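Local coordinates for Rho GTPase-activating protein 5 (Homo sapiens, PDB 5U4V) that probably activates the GTPase activity of Rho-family proteins, and carries in this fragment its first pseudoGTPase domain (pG1), which has a G-domain-like fold, at residues A[68-76]-A[107-115]; A[37-45]-A[160-171]. All coordinates share one frame; numbering follows the deposited sequence.

How the contacts relate
From the N terminus, the chain runs through strand 8-14 and helix 19-28 to the hairpin 37-45, the first half of contact 2. Strand 41-50 is followed in sequence by strand 69-75, which crosses by way of helix 78-96 to strand 109-114; contact 1 closes this short loop of 30 residues. Only later, after strand 142-145, does helix 156-173 return to the hairpin and close contact 2, so the loop of contact 1 lies wholly within the much longer one of contact 2. Contact 1 joins two interior strands of the sheet, and contact 2 fastens its hairpin edge to the C-terminal helix. The two meet where F72 packs on A162, L163 and V166.

Contact 1. Residues A[68-76]-A[107-115]; sequences PHGCFCVFN and LPFTLILAN
Parallel pairing of strands 69-75 and 109-114 in the buried centre of the sheet makes this contact, with C71, C73 and F75 each bonded to the neighbouring segment 107-115 through both backbone N and O. C73 N donates to T110 O (2.7 Å), and T110 N donates to C71 O. The alternate residues G70 and F72 bond the opposite way, to strand 8-14. The two strands and the intervening helix 78-96 form a beta-alpha-beta crossover, the repeating unit of the P-loop NTPase and G-domain fold. On the face turned to that helix, cysteines suit the limited space beside a large ring: C73 SG lies 3.7 Å from F109 CD1, an oblique sulfur-aromatic contact, and CB of C73 meets L111 CD2. Farther along, the F75 ring has L113 CA over one face, and its CE2 lies 3.6 Å from L113 CD1. The other face of the sheet faces helices 19-28 and 156-173. Here I112, extended along CG1 (chi2 162°), sets its CD1 over the centre of the F72 ring, 3.8 Å from the centroid, a CH-pi contact, while T110 CB sits at the ring edge. T110 OG1 bonds to F109 O (2.8 Å), so this hydroxyl has a backbone partner in the core.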
loop_
_atom_site.group_PDB
_atom_site.type_symbol
_atom_site.label_atom_id
_atom_site.label_comp_id
_atom_site.label_asym_id
_atom_site.label_seq_id
_atom_site.Cartn_x
_atom_site.Cartn_y
_atom_site.Cartn_z
ATOM N N PRO A 68 5.463 -8.154 -12.184
ATOM C CA PRO A 68 5.511 -8.155 -10.737
ATOM C C PRO A 68 4.614 -7.028 -10.260
ATOM O O PRO A 68 4.733 -5.921 -10.764
ATOM C CB PRO A 68 6.962 -7.761 -10.438
ATOM C CG PRO A 68 7.706 -7.914 -11.716
ATOM C CD PRO A 68 6.702 -7.630 -12.778
ATOM N N HIS A 69 3.768 -7.287 -9.277
ATOM C CA HIS A 69 2.884 -6.269 -8.766
ATOM C C HIS A 69 2.507 -6.489 -7.306
ATOM O O HIS A 69 2.601 -7.576 -6.795
ATOM C CB HIS A 69 1.637 -6.192 -9.636
ATOM C CG HIS A 69 0.870 -7.463 -9.679
ATOM N ND1 HIS A 69 1.293 -8.562 -10.392
ATOM C CD2 HIS A 69 -0.294 -7.814 -9.094
ATOM C CE1 HIS A 69 0.421 -9.538 -10.241
ATOM N NE2 HIS A 69 -0.555 -9.106 -9.460
ATOM N N GLY A 70 2.084 -5.429 -6.641
ATOM C CA GLY A 70 1.683 -5.478 -5.250
ATOM C C GLY A 70 0.698 -4.348 -5.023
ATOM O O GLY A 70 0.410 -3.563 -5.946
ATOM N N CYS A 71 0.204 -4.228 -3.802
ATOM C CA CYS A 71 -0.844 -3.261 -3.547
ATOM C C CYS A 71 -0.746 -2.522 -2.221
ATOM O O CYS A 71 -0.957 -3.094 -1.165
ATOM C CB CYS A 71 -2.193 -3.948 -3.687
ATOM S SG CYS A 71 -3.572 -2.816 -3.465
ATOM N N PHE A 72 -0.433 -1.235 -2.302
ATOM C CA PHE A 72 -0.569 -0.323 -1.174
ATOM C C PHE A 72 -2.009 -0.055 -0.807
ATOM O O PHE A 72 -2.832 0.214 -1.675
ATOM C CB PHE A 72 0.097 1.006 -1.469
ATOM C CG PHE A 72 1.557 1.022 -1.209
ATOM C CD1 PHE A 72 2.166 -0.020 -0.517
ATOM C CD2 PHE A 72 2.327 2.106 -1.637
ATOM C CE1 PHE A 72 3.538 0.004 -0.278
ATOM C CE2 PHE A 72 3.711 2.131 -1.401
ATOM C CZ PHE A 72 4.313 1.080 -0.715
ATOM N N CYS A 73 -2.318 -0.142 0.488
ATOM C CA CYS A 73 -3.647 0.214 0.958
ATOM C C CYS A 73 -3.546 1.236 2.069
ATOM O O CYS A 73 -2.994 0.968 3.136
ATOM C CB CYS A 73 -4.419 -1.031 1.418
ATOM S SG CYS A 73 -4.392 -2.414 0.247
ATOM N N VAL A 74 -4.083 2.412 1.802
ATOM C CA VAL A 74 -3.928 3.607 2.630
ATOM C C VAL A 74 -5.314 3.963 3.172
ATOM O O VAL A 74 -6.314 3.869 2.483
ATOM C CB VAL A 74 -3.383 4.817 1.805
ATOM C CG1 VAL A 74 -2.946 5.989 2.672
ATOM C CG2 VAL A 74 -2.276 4.384 0.909
ATOM N N PHE A 75 -5.340 4.368 4.429
ATOM C CA PHE A 75 -6.548 4.787 5.122
ATOM C C PHE A 75 -6.126 5.761 6.225
ATOM O O PHE A 75 -4.972 5.700 6.718
ATOM C CB PHE A 75 -7.283 3.570 5.714
ATOM C CG PHE A 75 -6.496 2.829 6.753
ATOM C CD1 PHE A 75 -5.463 1.965 6.383
ATOM C CD2 PHE A 75 -6.731 3.056 8.135
ATOM C CE1 PHE A 75 -4.720 1.332 7.362
ATOM C CE2 PHE A 75 -5.971 2.412 9.080
ATOM C CZ PHE A 75 -4.990 1.544 8.700
ATOM N N ASN A 76 -7.042 6.665 6.584
ATOM C CA ASN A 76 -6.794 7.647 7.622
ATOM C C ASN A 76 -7.974 7.835 8.598
ATOM O O ASN A 76 -8.027 8.806 9.361
ATOM C CB ASN A 76 -6.366 8.981 6.995
ATOM C CG ASN A 76 -7.450 9.637 6.213
ATOM O OD1 ASN A 76 -8.498 9.048 5.965
ATOM N ND2 ASN A 76 -7.209 10.883 5.813
ATOM N N LEU A 107 -0.675 -12.220 -2.937
ATOM C CA LEU A 107 -0.729 -10.888 -3.511
ATOM C C LEU A 107 -0.194 -9.848 -2.518
ATOM O O LEU A 107 -0.833 -9.578 -1.520
ATOM C CB LEU A 107 -2.126 -10.534 -3.972
ATOM C CG LEU A 107 -2.091 -9.212 -4.732
ATOM C CD1 LEU A 107 -1.685 -9.578 -6.139
ATOM C CD2 LEU A 107 -3.363 -8.357 -4.641
ATOM N N PRO A 108 0.935 -9.232 -2.853
ATOM C CA PRO A 108 1.693 -8.393 -1.923
ATOM C C PRO A 108 0.938 -7.142 -1.510
ATOM O O PRO A 108 1.055 -6.071 -2.143
ATOM C CB PRO A 108 2.940 -8.000 -2.724
ATOM C CG PRO A 108 3.015 -8.994 -3.834
ATOM C CD PRO A 108 1.582 -9.319 -4.169
ATOM N N PHE A 109 0.172 -7.273 -0.446
ATOM C CA PHE A 109 -0.496 -6.113 0.128
ATOM C C PHE A 109 0.475 -5.423 1.114
ATOM O O PHE A 109 1.433 -6.031 1.537
ATOM C CB PHE A 109 -1.784 -6.532 0.866
ATOM C CG PHE A 109 -2.953 -6.872 -0.016
ATOM C CD1 PHE A 109 -3.669 -5.868 -0.712
ATOM C CD2 PHE A 109 -3.416 -8.189 -0.105
ATOM C CE1 PHE A 109 -4.792 -6.193 -1.480
ATOM C CE2 PHE A 109 -4.539 -8.513 -0.886
ATOM C CZ PHE A 109 -5.229 -7.520 -1.570
ATOM N N THR A 110 0.231 -4.154 1.430
ATOM C CA THR A 110 0.811 -3.469 2.583
ATOM C C THR A 110 -0.183 -2.401 2.985
ATOM O O THR A 110 -0.704 -1.653 2.113
ATOM C CB THR A 110 2.202 -2.826 2.289
ATOM O OG1 THR A 110 3.138 -3.863 2.001
ATOM C CG2 THR A 110 2.742 -1.985 3.527
ATOM N N LEU A 111 -0.482 -2.357 4.275
ATOM C CA LEU A 111 -1.454 -1.418 4.788
ATOM C C LEU A 111 -0.750 -0.195 5.303
ATOM O O LEU A 111 0.100 -0.301 6.158
ATOM C CB LEU A 111 -2.342 -2.041 5.893
ATOM C CG LEU A 111 -3.216 -3.223 5.465
ATOM C CD1 LEU A 111 -3.911 -3.827 6.690
ATOM C CD2 LEU A 111 -4.250 -2.846 4.402
ATOM N N ILE A 112 -1.203 0.973 4.849
ATOM C CA ILE A 112 -0.619 2.194 5.278
ATOM C C ILE A 112 -1.573 3.067 6.023
ATOM O O ILE A 112 -2.509 3.551 5.440
ATOM C CB ILE A 112 0.025 2.978 4.124
ATOM C CG1 ILE A 112 1.198 2.168 3.550
ATOM C CG2 ILE A 112 0.535 4.320 4.610
ATOM C CD1 ILE A 112 1.596 2.639 2.172
ATOM N N LEU A 113 -1.297 3.320 7.307
ATOM C CA LEU A 113 -2.049 4.305 8.010
ATOM C C LEU A 113 -1.362 5.666 7.926
ATOM O O LEU A 113 -0.266 5.857 8.457
ATOM C CB LEU A 113 -2.280 3.872 9.454
ATOM C CG LEU A 113 -2.862 4.892 10.429
ATOM C CD1 LEU A 113 -4.257 5.379 10.043
ATOM C CD2 LEU A 113 -2.891 4.269 11.821
ATOM N N ALA A 114 -2.040 6.597 7.262
ATOM C CA ALA A 114 -1.627 7.992 7.125
ATOM C C ALA A 114 -2.188 8.929 8.216
ATOM O O ALA A 114 -3.383 8.886 8.523
ATOM C CB ALA A 114 -2.050 8.507 5.768
ATOM N N ASN A 115 -1.334 9.784 8.780
ATOM C CA ASN A 115 -1.798 10.859 9.681
ATOM C C ASN A 115 -2.278 12.065 8.891
ATOM O O ASN A 115 -3.244 11.980 8.126
ATOM C CB ASN A 115 -0.716 11.280 10.688
ATOM C CG ASN A 115 -0.394 10.186 11.705
ATOM O OD1 ASN A 115 0.759 9.748 11.845
ATOM N ND2 ASN A 115 -1.416 9.726 12.412
#

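Contact 2. Residues A[37-45]-A[160-171]; sequences ALDGKIYEL and KQALRGVLESVK
Strand 41-45 runs almost at a right angle (86°) to helix 160-171 with their axes 12.5 Å apart, and the type I' turn from L38 to K41 brings the hairpin end beside the helix, so that L38, D39, Y43 and L45 can meet it. L38 and L167 reach toward each other tip to tip, CD2 of L38 lying 3.5 Å from CD1 of L167. The other branch of L38, CD1, rests against the aliphatic start of K160, a lysine well placed at the margin because its chain then leads its amine away. L167 serves a second partner: its CD1 stands over the centre of the Y43 ring, 4.0 Å from the centroid, in a CH-pi contact, and its CD2 lies 3.6 Å from Y43 CE2. A branched leucine thus touches both strands of the hairpin. Deeper in, L45 CD1 meets L163 CD2 at 4.0 Å, beside V9 and L11 of strand 8-14. At the exposed end, D39 and R164 form a side-on, two-pronged salt bridge: NH2 of R164 bonds to OD1 of D39 (3.1 Å) and NE to OD2 (3.2 Å), the latter on its syn lone pair. The carboxylate and guanidinium planes are only 7° apart; the bend of the arginine chain at chi3 (67°) brings NE toward the acid, and the turn about chi4 sets the guanidinium plane. A methionine in place of R164 would probably leave the D39 carboxylate without its charged mate and free to turn, loosening the hairpin tip. Packing of the C-terminal helix against the hairpin of the second and third strands is characteristic of Ras-like G domains, the fold that this pseudoGTPase domain retains.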
loop_
_atom_site.group_PDB
_atom_site.type_symbol
_atom_site.label_atom_id
_atom_site.label_comp_id
_atom_site.label_asym_id
_atom_site.label_seq_id
_atom_site.Cartn_x
_atom_site.Cartn_y
_atom_site.Cartn_z
ATOM N N ALA A 37 15.058 5.230 -6.284
ATOM C CA ALA A 37 16.211 4.745 -5.583
ATOM C C ALA A 37 15.823 4.298 -4.190
ATOM O O ALA A 37 15.281 5.069 -3.371
ATOM C CB ALA A 37 17.223 5.839 -5.499
ATOM N N LEU A 38 16.079 3.029 -3.926
ATOM C CA LEU A 38 15.792 2.467 -2.628
ATOM C C LEU A 38 16.868 1.467 -2.270
ATOM O O LEU A 38 17.146 0.541 -3.040
ATOM C CB LEU A 38 14.400 1.807 -2.586
ATOM C CG LEU A 38 14.072 1.079 -1.280
ATOM C CD1 LEU A 38 13.593 2.067 -0.226
ATOM C CD2 LEU A 38 12.987 0.027 -1.542
ATOM N N ASP A 39 17.472 1.667 -1.090
ATOM C CA ASP A 39 18.435 0.736 -0.519
ATOM C C ASP A 39 19.610 0.459 -1.462
ATOM O O ASP A 39 20.131 -0.663 -1.523
ATOM C CB ASP A 39 17.728 -0.569 -0.107
ATOM C CG ASP A 39 16.825 -0.400 1.127
ATOM O OD1 ASP A 39 16.945 0.641 1.813
ATOM O OD2 ASP A 39 16.002 -1.305 1.432
ATOM N N GLY A 40 20.016 1.488 -2.204
ATOM C CA GLY A 40 21.100 1.353 -3.173
ATOM C C GLY A 40 20.732 0.510 -4.379
ATOM O O GLY A 40 21.591 -0.161 -4.978
ATOM N N LYS A 41 19.460 0.533 -4.739
ATOM C CA LYS A 41 19.006 -0.048 -5.988
ATOM C C LYS A 41 18.061 0.929 -6.677
ATOM O O LYS A 41 17.625 1.933 -6.101
ATOM C CB LYS A 41 18.292 -1.375 -5.768
ATOM C CG LYS A 41 19.035 -2.367 -4.922
ATOM C CD LYS A 41 20.216 -2.968 -5.633
ATOM C CE LYS A 41 21.302 -3.316 -4.627
ATOM N NZ LYS A 41 20.769 -3.870 -3.352
ATOM N N ILE A 42 17.737 0.638 -7.922
ATOM C CA ILE A 42 16.941 1.553 -8.671
ATOM C C ILE A 42 15.798 0.782 -9.216
ATOM O O ILE A 42 15.983 -0.179 -9.944
ATOM C CB ILE A 42 17.749 2.215 -9.792
ATOM C CG1 ILE A 42 18.832 3.094 -9.194
ATOM C CG2 ILE A 42 16.856 3.085 -10.634
ATOM C CD1 ILE A 42 20.082 3.201 -10.044
ATOM N N TYR A 43 14.604 1.208 -8.852
ATOM C CA TYR A 43 13.392 0.498 -9.249
ATOM C C TYR A 43 12.617 1.398 -10.181
ATOM O O TYR A 43 12.528 2.624 -9.936
ATOM C CB TYR A 43 12.540 0.154 -8.023
ATOM C CG TYR A 43 13.208 -0.781 -7.032
ATOM C CD1 TYR A 43 14.074 -0.289 -6.035
ATOM C CD2 TYR A 43 12.941 -2.168 -7.056
ATOM C CE1 TYR A 43 14.682 -1.148 -5.126
ATOM C CE2 TYR A 43 13.528 -3.028 -6.134
ATOM C CZ TYR A 43 14.401 -2.508 -5.176
ATOM O OH TYR A 43 15.023 -3.369 -4.297
ATOM N N GLU A 44 12.049 0.823 -11.237
ATOM C CA GLU A 44 11.005 1.558 -11.925
ATOM C C GLU A 44 9.638 1.144 -11.408
ATOM O O GLU A 44 9.191 0.044 -11.659
ATOM C CB GLU A 44 11.119 1.511 -13.462
ATOM C CG GLU A 44 11.284 0.143 -14.097
ATOM C CD GLU A 44 11.067 0.201 -15.604
ATOM O OE1 GLU A 44 10.128 0.915 -16.049
ATOM O OE2 GLU A 44 11.827 -0.467 -16.347
ATOM N N LEU A 45 9.006 2.031 -10.669
ATOM C CA LEU A 45 7.686 1.772 -10.122
ATOM C C LEU A 45 6.624 2.457 -10.968
ATOM O O LEU A 45 6.776 3.605 -11.396
ATOM C CB LEU A 45 7.613 2.275 -8.690
ATOM C CG LEU A 45 8.622 1.555 -7.781
ATOM C CD1 LEU A 45 8.684 2.175 -6.413
ATOM C CD2 LEU A 45 8.243 0.073 -7.679
ATOM N N LYS A 160 9.380 4.626 2.554
ATOM C CA LYS A 160 10.440 3.701 2.214
ATOM C C LYS A 160 10.228 2.350 2.846
ATOM O O LYS A 160 10.430 1.352 2.173
ATOM C CB LYS A 160 11.806 4.290 2.580
ATOM C CG LYS A 160 12.262 5.337 1.595
ATOM C CD LYS A 160 13.391 6.210 2.181
ATOM C CE LYS A 160 13.783 7.332 1.227
ATOM N NZ LYS A 160 14.277 8.538 1.941
ATOM N N GLN A 161 9.819 2.333 4.126
ATOM C CA GLN A 161 9.548 1.102 4.822
ATOM C C GLN A 161 8.422 0.361 4.129
ATOM O O GLN A 161 8.518 -0.837 3.883
ATOM C CB GLN A 161 9.158 1.366 6.281
ATOM C CG GLN A 161 10.292 1.757 7.209
ATOM C CD GLN A 161 9.778 2.118 8.619
ATOM O OE1 GLN A 161 8.599 1.884 8.962
ATOM N NE2 GLN A 161 10.669 2.679 9.464
ATOM N N ALA A 162 7.355 1.099 3.846
ATOM C CA ALA A 162 6.184 0.580 3.126
ATOM C C ALA A 162 6.598 0.006 1.790
ATOM O O ALA A 162 6.108 -1.060 1.383
ATOM C CB ALA A 162 5.172 1.697 2.903
ATOM N N LEU A 163 7.490 0.734 1.118
ATOM C CA LEU A 163 7.990 0.335 -0.190
ATOM C C LEU A 163 8.832 -0.920 -0.099
ATOM O O LEU A 163 8.649 -1.844 -0.905
ATOM C CB LEU A 163 8.776 1.447 -0.828
ATOM C CG LEU A 163 7.916 2.504 -1.515
ATOM C CD1 LEU A 163 8.823 3.695 -1.878
ATOM C CD2 LEU A 163 7.197 1.925 -2.758
ATOM N N ARG A 164 9.708 -0.991 0.909
ATOM C CA ARG A 164 10.482 -2.187 1.054
ATOM C C ARG A 164 9.645 -3.353 1.541
ATOM O O ARG A 164 9.938 -4.507 1.236
ATOM C CB ARG A 164 11.733 -1.947 1.862
ATOM C CG ARG A 164 11.524 -1.613 3.308
ATOM C CD ARG A 164 12.873 -1.615 4.012
ATOM N NE ARG A 164 13.729 -0.538 3.566
ATOM C CZ ARG A 164 13.787 0.663 4.119
ATOM N NH1 ARG A 164 13.041 0.974 5.161
ATOM N NH2 ARG A 164 14.648 1.562 3.640
ATOM N N GLY A 165 8.555 -3.043 2.242
ATOM C CA GLY A 165 7.555 -4.044 2.550
ATOM C C GLY A 165 7.106 -4.788 1.280
ATOM O O GLY A 165 7.345 -6.007 1.153
ATOM N N VAL A 166 6.479 -4.066 0.350
ATOM C CA VAL A 166 5.916 -4.663 -0.859
ATOM C C VAL A 166 6.992 -5.344 -1.686
ATOM O O VAL A 166 6.800 -6.460 -2.117
ATOM C CB VAL A 166 5.181 -3.636 -1.758
ATOM C CG1 VAL A 166 4.753 -4.259 -3.069
ATOM C CG2 VAL A 166 3.954 -3.146 -1.071
ATOM N N LEU A 167 8.123 -4.659 -1.871
ATOM C CA LEU A 167 9.231 -5.182 -2.655
ATOM C C LEU A 167 9.897 -6.435 -2.100
ATOM O O LEU A 167 10.352 -7.260 -2.866
ATOM C CB LEU A 167 10.277 -4.106 -2.868
ATOM C CG LEU A 167 9.912 -2.989 -3.859
ATOM C CD1 LEU A 167 10.736 -1.766 -3.575
ATOM C CD2 LEU A 167 10.092 -3.415 -5.317
ATOM N N GLU A 168 9.961 -6.577 -0.783
ATOM C CA GLU A 168 10.542 -7.771 -0.200
ATOM C C GLU A 168 9.561 -8.938 -0.283
ATOM O O GLU A 168 9.985 -10.099 -0.338
ATOM C CB GLU A 168 10.982 -7.529 1.244
ATOM C CG GLU A 168 12.186 -6.609 1.380
ATOM C CD GLU A 168 12.549 -6.248 2.841
ATOM O OE1 GLU A 168 11.820 -6.650 3.820
ATOM O OE2 GLU A 168 13.583 -5.525 3.011
ATOM N N SER A 169 8.269 -8.617 -0.290
ATOM C CA SER A 169 7.233 -9.610 -0.460
ATOM C C SER A 169 7.206 -10.116 -1.901
ATOM O O SER A 169 7.169 -11.322 -2.133
ATOM C CB SER A 169 5.860 -9.040 -0.108
ATOM O OG SER A 169 5.775 -8.671 1.216
ATOM N N VAL A 170 7.226 -9.170 -2.846
ATOM C CA VAL A 170 7.362 -9.438 -4.290
ATOM C C VAL A 170 8.584 -10.323 -4.544
ATOM O O VAL A 170 8.502 -11.337 -5.249
ATOM C CB VAL A 170 7.467 -8.140 -5.124
ATOM C CG1 VAL A 170 7.758 -8.474 -6.605
ATOM C CG2 VAL A 170 6.193 -7.301 -5.021
ATOM N N LYS A 171 9.708 -9.934 -3.954
ATOM C CA LYS A 171 10.942 -10.695 -4.066
ATOM C C LYS A 171 10.755 -12.106 -3.518
ATOM O O LYS A 171 11.275 -13.048 -4.115
ATOM C CB LYS A 171 12.077 -9.981 -3.352
ATOM C CG LYS A 171 13.454 -10.523 -3.665
ATOM C CD LYS A 171 14.512 -9.485 -3.312
ATOM C CE LYS A 171 14.161 -8.107 -3.884
ATOM N NZ LYS A 171 15.163 -7.140 -3.377
#